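Local coordinates for putative cell filamentation protein (Bartonella quintana, PDB 4N67), which is a putative VirB-translocated effector whose Fic domain binds ADP and probably AMPylates target proteins, at residues M9-K22 with R81-M95. The protein carries 2 engineered substitutions. Sequence-based numbering, arbitrary orientation.
Engineered in segment 9-22: M9 (natural residue Leu).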
# COMPACT_ATOMS: atom_id res chain seq x y z
N MET A 9 17.66 -13.82 -7.02
CA MET A 9 16.41 -13.72 -7.77
C MET A 9 15.91 -12.29 -7.89
O MET A 9 15.11 -12.00 -8.76
CB MET A 9 15.35 -14.65 -7.18
CG MET A 9 15.68 -16.11 -7.45
SD MET A 9 14.70 -17.30 -6.52
CE MET A 9 13.10 -16.98 -7.22
N GLU A 10 16.41 -11.38 -7.06
CA GLU A 10 15.93 -10.00 -7.13
C GLU A 10 16.40 -9.30 -8.41
O GLU A 10 15.72 -8.40 -8.92
CB GLU A 10 16.26 -9.23 -5.83
CG GLU A 10 17.61 -8.57 -5.77
CD GLU A 10 17.97 -8.10 -4.36
OE1 GLU A 10 17.87 -8.91 -3.42
OE2 GLU A 10 18.35 -6.91 -4.20
N HIS A 11 17.51 -9.74 -9.00
CA HIS A 11 17.99 -9.11 -10.23
C HIS A 11 17.04 -9.36 -11.41
O HIS A 11 17.03 -8.59 -12.38
CB HIS A 11 19.39 -9.63 -10.59
N ASN A 12 16.24 -10.43 -11.31
CA ASN A 12 15.34 -10.84 -12.38
C ASN A 12 14.13 -9.90 -12.49
O ASN A 12 13.34 -10.01 -13.42
CB ASN A 12 14.91 -12.29 -12.23
CG ASN A 12 16.00 -13.25 -12.63
OD1 ASN A 12 16.82 -12.93 -13.48
ND2 ASN A 12 16.01 -14.43 -12.01
N TYR A 13 14.01 -8.95 -11.56
CA TYR A 13 13.00 -7.89 -11.72
C TYR A 13 13.37 -6.86 -12.78
O TYR A 13 12.51 -6.12 -13.21
CB TYR A 13 12.78 -7.15 -10.39
CG TYR A 13 11.87 -7.84 -9.40
CD1 TYR A 13 10.52 -8.01 -9.64
CD2 TYR A 13 12.38 -8.33 -8.19
CE1 TYR A 13 9.68 -8.60 -8.71
CE2 TYR A 13 11.55 -8.91 -7.26
CZ TYR A 13 10.22 -9.09 -7.52
OH TYR A 13 9.41 -9.69 -6.56
N PHE A 14 14.64 -6.80 -13.17
CA PHE A 14 15.16 -5.79 -14.07
C PHE A 14 15.56 -6.39 -15.40
O PHE A 14 15.99 -7.56 -15.45
CB PHE A 14 16.42 -5.18 -13.47
CG PHE A 14 16.21 -4.42 -12.19
CD1 PHE A 14 15.78 -3.10 -12.22
CD2 PHE A 14 16.54 -4.97 -10.98
CE1 PHE A 14 15.61 -2.37 -11.06
CE2 PHE A 14 16.39 -4.23 -9.81
CZ PHE A 14 15.93 -2.93 -9.85
N TYR A 15 15.52 -5.59 -16.46
CA TYR A 15 16.13 -6.01 -17.72
C TYR A 15 17.64 -6.20 -17.50
O TYR A 15 18.21 -5.61 -16.59
CB TYR A 15 15.88 -4.97 -18.83
CG TYR A 15 14.41 -4.90 -19.20
CD1 TYR A 15 13.77 -5.99 -19.77
CD2 TYR A 15 13.66 -3.76 -18.93
CE1 TYR A 15 12.41 -5.95 -20.07
CE2 TYR A 15 12.31 -3.72 -19.24
CZ TYR A 15 11.69 -4.80 -19.80
OH TYR A 15 10.33 -4.74 -20.05
N LYS A 16 18.23 -7.04 -18.33
CA LYS A 16 19.65 -7.39 -18.23
C LYS A 16 20.51 -6.15 -18.21
O LYS A 16 20.36 -5.28 -19.08
CB LYS A 16 20.04 -8.28 -19.41
N ASN A 17 21.38 -6.04 -17.20
CA ASN A 17 22.33 -4.92 -17.06
C ASN A 17 21.68 -3.54 -17.06
O ASN A 17 22.24 -2.59 -17.60
CB ASN A 17 23.39 -4.99 -18.16
N SER A 18 20.50 -3.42 -16.45
CA SER A 18 19.74 -2.18 -16.47
C SER A 18 19.19 -1.90 -15.08
O SER A 18 19.13 -2.82 -14.25
CB SER A 18 18.59 -2.31 -17.49
OG SER A 18 17.67 -1.24 -17.38
N ALA A 19 18.82 -0.65 -14.82
CA ALA A 19 18.10 -0.25 -13.61
C ALA A 19 16.61 -0.06 -13.92
O ALA A 19 15.89 0.53 -13.13
CB ALA A 19 18.68 1.04 -13.05
N THR A 20 16.17 -0.55 -15.08
CA THR A 20 14.76 -0.46 -15.45
C THR A 20 14.03 -1.77 -15.14
O THR A 20 14.41 -2.84 -15.62
CB THR A 20 14.61 -0.16 -16.94
OG1 THR A 20 15.30 1.08 -17.24
CG2 THR A 20 13.17 0.01 -17.34
N LEU A 21 13.00 -1.66 -14.32
CA LEU A 21 12.14 -2.78 -13.99
C LEU A 21 11.46 -3.29 -15.24
O LEU A 21 10.94 -2.50 -16.03
CB LEU A 21 11.08 -2.38 -12.98
CG LEU A 21 11.58 -2.04 -11.56
CD1 LEU A 21 10.52 -1.33 -10.72
CD2 LEU A 21 12.02 -3.32 -10.89
N LYS A 22 11.44 -4.61 -15.40
CA LYS A 22 10.67 -5.24 -16.46
C LYS A 22 9.22 -4.73 -16.38
O LYS A 22 8.61 -4.71 -15.32
CB LYS A 22 10.69 -6.76 -16.30
CG LYS A 22 12.04 -7.40 -16.55
CD LYS A 22 12.05 -8.90 -16.31
CE LYS A 22 13.46 -9.46 -16.47
NZ LYS A 22 13.45 -10.92 -16.20
N ARG A 81 6.10 -10.09 -2.59
CA ARG A 81 7.52 -10.26 -2.92
C ARG A 81 8.20 -11.41 -2.22
O ARG A 81 9.35 -11.72 -2.54
CB ARG A 81 8.27 -8.94 -2.66
CG ARG A 81 8.29 -8.50 -1.20
CD ARG A 81 9.01 -7.17 -0.97
NE ARG A 81 8.68 -6.68 0.37
CZ ARG A 81 9.21 -7.12 1.50
NH1 ARG A 81 8.75 -6.66 2.64
NH2 ARG A 81 10.26 -7.95 1.49
N ASP A 82 7.48 -12.05 -1.31
CA ASP A 82 7.94 -13.27 -0.68
C ASP A 82 7.77 -14.46 -1.62
O ASP A 82 8.46 -15.47 -1.45
CB ASP A 82 7.22 -13.52 0.64
CG ASP A 82 5.71 -13.58 0.50
OD1 ASP A 82 5.10 -12.79 -0.27
OD2 ASP A 82 5.11 -14.40 1.18
N GLN A 83 6.87 -14.33 -2.59
CA GLN A 83 6.45 -15.44 -3.45
C GLN A 83 7.25 -15.42 -4.74
O GLN A 83 7.39 -14.38 -5.35
CB GLN A 83 4.96 -15.31 -3.77
CG GLN A 83 4.10 -15.45 -2.53
CD GLN A 83 2.61 -15.45 -2.83
OE1 GLN A 83 2.20 -15.58 -3.99
NE2 GLN A 83 1.80 -15.32 -1.79
N PRO A 84 7.77 -16.58 -5.16
CA PRO A 84 8.46 -16.60 -6.46
C PRO A 84 7.48 -16.27 -7.56
O PRO A 84 6.32 -16.72 -7.53
CB PRO A 84 8.94 -18.04 -6.58
CG PRO A 84 8.97 -18.55 -5.18
CD PRO A 84 7.81 -17.90 -4.52
N PHE A 85 7.92 -15.44 -8.51
CA PHE A 85 7.07 -15.06 -9.65
C PHE A 85 7.85 -15.33 -10.92
O PHE A 85 8.95 -14.83 -11.08
CB PHE A 85 6.69 -13.57 -9.64
CG PHE A 85 5.94 -13.19 -10.88
CD1 PHE A 85 4.60 -13.55 -11.02
CD2 PHE A 85 6.58 -12.61 -11.97
CE1 PHE A 85 3.89 -13.28 -12.18
CE2 PHE A 85 5.87 -12.36 -13.12
CZ PHE A 85 4.53 -12.70 -13.24
N THR A 86 7.26 -16.10 -11.83
CA THR A 86 7.93 -16.40 -13.09
C THR A 86 7.37 -15.52 -14.20
O THR A 86 6.18 -15.58 -14.54
CB THR A 86 7.78 -17.87 -13.44
OG1 THR A 86 8.31 -18.66 -12.36
CG2 THR A 86 8.54 -18.21 -14.71
N PHE A 87 8.25 -14.74 -14.81
CA PHE A 87 7.88 -13.89 -15.91
C PHE A 87 7.63 -14.71 -17.19
O PHE A 87 8.04 -15.84 -17.31
CB PHE A 87 9.01 -12.91 -16.21
CG PHE A 87 9.17 -11.79 -15.22
CD1 PHE A 87 10.00 -11.92 -14.11
CD2 PHE A 87 8.52 -10.57 -15.42
CE1 PHE A 87 10.16 -10.89 -13.22
CE2 PHE A 87 8.69 -9.52 -14.52
CZ PHE A 87 9.52 -9.68 -13.42
N GLU A 88 6.98 -14.10 -18.16
CA GLU A 88 6.83 -14.69 -19.47
C GLU A 88 8.18 -15.06 -20.09
O GLU A 88 8.28 -16.05 -20.83
CB GLU A 88 6.11 -13.66 -20.32
CG GLU A 88 5.61 -14.00 -21.69
CD GLU A 88 4.88 -12.77 -22.21
OE1 GLU A 88 5.47 -12.03 -23.02
OE2 GLU A 88 3.76 -12.49 -21.73
N ASP A 89 9.24 -14.33 -19.74
CA ASP A 89 10.60 -14.61 -20.26
C ASP A 89 11.24 -15.83 -19.63
O ASP A 89 12.37 -16.21 -20.02
CB ASP A 89 11.52 -13.37 -20.14
CG ASP A 89 11.88 -13.00 -18.71
OD1 ASP A 89 11.93 -13.87 -17.83
OD2 ASP A 89 12.16 -11.82 -18.48
N GLY A 90 10.54 -16.44 -18.67
CA GLY A 90 10.98 -17.69 -18.05
C GLY A 90 11.83 -17.56 -16.79
O GLY A 90 12.11 -18.57 -16.14
N SER A 91 12.23 -16.34 -16.45
CA SER A 91 13.01 -16.10 -15.24
C SER A 91 12.07 -15.90 -14.06
O SER A 91 10.90 -15.55 -14.24
CB SER A 91 13.92 -14.88 -15.40
OG SER A 91 13.20 -13.66 -15.41
N THR A 92 12.62 -16.13 -12.86
CA THR A 92 11.83 -16.07 -11.63
C THR A 92 12.43 -15.05 -10.69
O THR A 92 13.66 -14.99 -10.53
CB THR A 92 11.73 -17.46 -10.98
OG1 THR A 92 11.12 -18.38 -11.91
CG2 THR A 92 10.91 -17.44 -9.71
N ALA A 93 11.57 -14.21 -10.12
CA ALA A 93 11.99 -13.12 -9.23
C ALA A 93 11.24 -13.16 -7.91
O ALA A 93 10.10 -13.61 -7.85
CB ALA A 93 11.76 -11.77 -9.90
N CYS A 94 11.90 -12.67 -6.88
CA CYS A 94 11.28 -12.34 -5.61
C CYS A 94 12.27 -11.51 -4.82
O CYS A 94 13.42 -11.36 -5.21
CB CYS A 94 10.87 -13.58 -4.84
SG CYS A 94 12.23 -14.71 -4.46
N MET A 95 11.80 -10.96 -3.71
CA MET A 95 12.64 -10.13 -2.87
C MET A 95 12.13 -10.17 -1.44
O MET A 95 11.48 -9.27 -0.97
CB MET A 95 12.73 -8.71 -3.40
CG MET A 95 13.83 -7.92 -2.71
SD MET A 95 14.14 -6.41 -3.61
CE MET A 95 15.54 -5.75 -2.69
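A93 CB sits over the centre of one face of the Y13 ring in a CH-pi contact, 3.7 Å from the centroid. The backbone carbonyl carbon of C94 meets the same ring at its edge. M95 CB comes obliquely to Y13 CE2. W76 packs edge-to-face with Y13, and R156 makes a cation-pi contact with it.

F87 is clasped between two side chains. K22 CD lies over the centre of one face, and F85 CE2 covers the opposite face nearer the rim. Y13 CD1 stands at the F87 edge. K22 is extended from CG to NZ, which places NZ 4.5 Å from the F87 centroid, a cation-pi contact. NZ also forms a salt bridge with D89 OD2 (2.8 Å), on the syn lone pair, and donates to the backbone O of N12. D89 OD1 accepts from S91 N, closing an Asx turn, and from S91 OG.

N12 ND2 donates to T92 O (2.8 Å, 162°). It approaches from above the carbonyl plane. The engineered M9 bends at chi3 (66°), and its CE presses on T92 CG2 at 3.3 Å, tighter than usual.

The contact fastens 3-10 segment 9-13 and K22 to the hairpin of strands 85-86 and 92-93, probably the Fic flap bordering the active site. D89, the N12 carbonyl and the F87 face would stabilise the K22 ammonium, so charge and aromatic packing probably hold turn F87-G90 together.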